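PDB 2GKO: microbial serine proteinases; subtilisin from Bacillus subtilis, which hydrolyses peptide bonds in proteins as a cold-adapted, calcium-loaded serine protease of the subtilisin family. Local coordinates for residues A[28-33]-A[94-99]. Numbering follows the deposited sequence.
Sequences INIAVL and PEADLW. With CA (calcium ion), chain B.
Asn29, Ile30 and Ala31 pair in register with Asp97, Leu98 and Trp99 as neighbouring parallel strands, the axes 4.7 Å apart at closest approach and 29° from alignment. Four backbone hydrogen bonds alternate in direction: Asp97 N to Ile28 O, Ile30 N to Asp97 O, Trp99 N to Ile30 O and Val32 N to Trp99 O. Both strands belong to the mixed, largely parallel sheet at the core of the subtilase fold, where strand 133-137 flanks 29-34 on its other edge. One sheet face carries a calcium site. Asn29 and Asp97 each hold CG anti to the carbonyl carbon (chi1 -50° and -60°), and the two side chains converge on the ion, Asn29 OD1 and Asp97 OD2 both binding calcium at 2.2 Å. Glu49 and three waters also bind the ion. Asn29 CB sits over the Trp99 five-membered ring, 3.7 Å from its centroid, in a CH-pi contact. Hydrogen bonds from Asn29 ND2 to Lys132 O and Thr131 OG1, and from Trp99 NE1 to Glu49 OE1, fix the amide and the indole. On the opposite face, Val32 CG2 meets Leu98 CD1 at 3.6 Å and Ile30 CD1 lies 3.9 Å from Ala96 CB, an apolar layer covered by helix 71-80.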
loop_
_atom_site.group_PDB
_atom_site.type_symbol
_atom_site.label_atom_id
_atom_site.label_comp_id
_atom_site.label_asym_id
_atom_site.label_seq_id
_atom_site.Cartn_x
_atom_site.Cartn_y
_atom_site.Cartn_z
ATOM N N ILE A 28 -1.500 4.471 -14.488
ATOM C CA ILE A 28 -0.971 4.885 -13.204
ATOM C C ILE A 28 0.112 3.934 -12.796
ATOM O O ILE A 28 -0.026 2.720 -12.939
ATOM C CB ILE A 28 -2.069 4.932 -12.136
ATOM C CG1 ILE A 28 -3.269 5.762 -12.620
ATOM C CG2 ILE A 28 -1.498 5.483 -10.831
ATOM C CD1 ILE A 28 -2.960 7.188 -12.974
ATOM N N ASN A 29 1.202 4.482 -12.257
ATOM C CA ASN A 29 2.361 3.675 -11.857
ATOM C C ASN A 29 2.353 3.481 -10.359
ATOM O O ASN A 29 2.211 4.447 -9.618
ATOM C CB ASN A 29 3.654 4.380 -12.274
ATOM C CG ASN A 29 3.626 4.802 -13.720
ATOM O OD1 ASN A 29 3.767 3.952 -14.612
ATOM N ND2 ASN A 29 3.357 6.088 -13.971
ATOM N N ILE A 30 2.400 2.230 -9.917
ATOM C CA ILE A 30 2.554 1.907 -8.512
ATOM C C ILE A 30 3.997 1.484 -8.283
ATOM O O ILE A 30 4.468 0.458 -8.786
ATOM C CB ILE A 30 1.550 0.811 -8.043
ATOM C CG1 ILE A 30 0.103 1.247 -8.321
ATOM C CG2 ILE A 30 1.729 0.552 -6.555
ATOM C CD1 ILE A 30 -0.944 0.201 -7.964
ATOM N N ALA A 31 4.707 2.302 -7.509
ATOM C CA ALA A 31 6.063 2.041 -7.135
ATOM C C ALA A 31 6.094 1.309 -5.802
ATOM O O ALA A 31 5.835 1.891 -4.747
ATOM C CB ALA A 31 6.871 3.354 -7.079
ATOM N N VAL A 32 6.401 0.033 -5.870
ATOM C CA VAL A 32 6.466 -0.808 -4.708
ATOM C C VAL A 32 7.898 -0.810 -4.234
ATOM O O VAL A 32 8.796 -1.414 -4.850
ATOM C CB VAL A 32 5.959 -2.230 -5.030
ATOM C CG1 VAL A 32 6.136 -3.121 -3.837
ATOM C CG2 VAL A 32 4.476 -2.177 -5.464
ATOM N N LEU A 33 8.123 -0.107 -3.129
ATOM C CA LEU A 33 9.452 0.038 -2.523
ATOM C C LEU A 33 9.536 -0.996 -1.442
ATOM O O LEU A 33 8.886 -0.903 -0.412
ATOM C CB LEU A 33 9.640 1.455 -1.970
ATOM C CG LEU A 33 10.072 2.505 -2.995
ATOM C CD1 LEU A 33 9.111 2.649 -4.172
ATOM C CD2 LEU A 33 10.201 3.842 -2.240
ATOM N N PRO A 94 -5.450 -4.106 -11.672
ATOM C CA PRO A 94 -4.681 -5.008 -12.540
ATOM C C PRO A 94 -4.171 -4.385 -13.842
ATOM O O PRO A 94 -3.426 -5.056 -14.553
ATOM C CB PRO A 94 -5.687 -6.116 -12.844
ATOM C CG PRO A 94 -7.003 -5.391 -12.837
ATOM C CD PRO A 94 -6.877 -4.491 -11.620
ATOM N N GLU A 95 -4.602 -3.176 -14.158
ATOM C CA GLU A 95 -4.091 -2.458 -15.333
ATOM C C GLU A 95 -3.020 -1.425 -14.992
ATOM O O GLU A 95 -2.479 -0.787 -15.880
ATOM C CB GLU A 95 -5.213 -1.739 -16.032
ATOM C CG GLU A 95 -6.275 -2.701 -16.554
ATOM C CD GLU A 95 -7.475 -1.971 -17.111
ATOM O OE1 GLU A 95 -7.297 -1.067 -17.935
ATOM O OE2 GLU A 95 -8.610 -2.311 -16.717
ATOM N N ALA A 96 -2.721 -1.264 -13.707
ATOM C CA ALA A 96 -1.628 -0.370 -13.315
ATOM C C ALA A 96 -0.247 -0.872 -13.773
ATOM O O ALA A 96 -0.048 -2.049 -14.099
ATOM C CB ALA A 96 -1.653 -0.132 -11.810
ATOM N N ASP A 97 0.712 0.052 -13.807
ATOM C CA ASP A 97 2.073 -0.262 -14.197
ATOM C C ASP A 97 2.882 -0.442 -12.924
ATOM O O ASP A 97 2.851 0.423 -12.057
ATOM C CB ASP A 97 2.679 0.893 -14.972
ATOM C CG ASP A 97 1.935 1.250 -16.240
ATOM O OD1 ASP A 97 1.131 0.433 -16.748
ATOM O OD2 ASP A 97 2.139 2.344 -16.814
ATOM N N LEU A 98 3.622 -1.532 -12.827
ATOM C CA LEU A 98 4.451 -1.796 -11.653
ATOM C C LEU A 98 5.854 -1.234 -11.826
ATOM O O LEU A 98 6.531 -1.533 -12.807
ATOM C CB LEU A 98 4.555 -3.308 -11.394
ATOM C CG LEU A 98 5.480 -3.772 -10.277
ATOM C CD1 LEU A 98 5.038 -3.170 -8.927
ATOM C CD2 LEU A 98 5.508 -5.273 -10.266
ATOM N N TRP A 99 6.280 -0.426 -10.854
ATOM C CA TRP A 99 7.677 -0.010 -10.711
ATOM C C TRP A 99 8.192 -0.706 -9.467
ATOM O O TRP A 99 7.844 -0.331 -8.344
ATOM C CB TRP A 99 7.816 1.499 -10.531
ATOM C CG TRP A 99 7.411 2.305 -11.694
ATOM C CD1 TRP A 99 6.811 1.865 -12.855
ATOM C CD2 TRP A 99 7.531 3.717 -11.826
ATOM N NE1 TRP A 99 6.579 2.922 -13.699
ATOM C CE2 TRP A 99 6.998 4.077 -13.090
ATOM C CE3 TRP A 99 8.040 4.726 -11.001
ATOM C CZ2 TRP A 99 6.966 5.407 -13.543
ATOM C CZ3 TRP A 99 8.007 6.039 -11.452
ATOM C CH2 TRP A 99 7.492 6.362 -12.710
HETATM CA CA CA B . 3.739 3.797 -16.788
HETATM O O HOH W 1 2.246 5.360 -16.966
HETATM O O HOH W 2 3.852 3.924 -19.076
HETATM O O HOH W 3 5.296 5.522 -16.846
#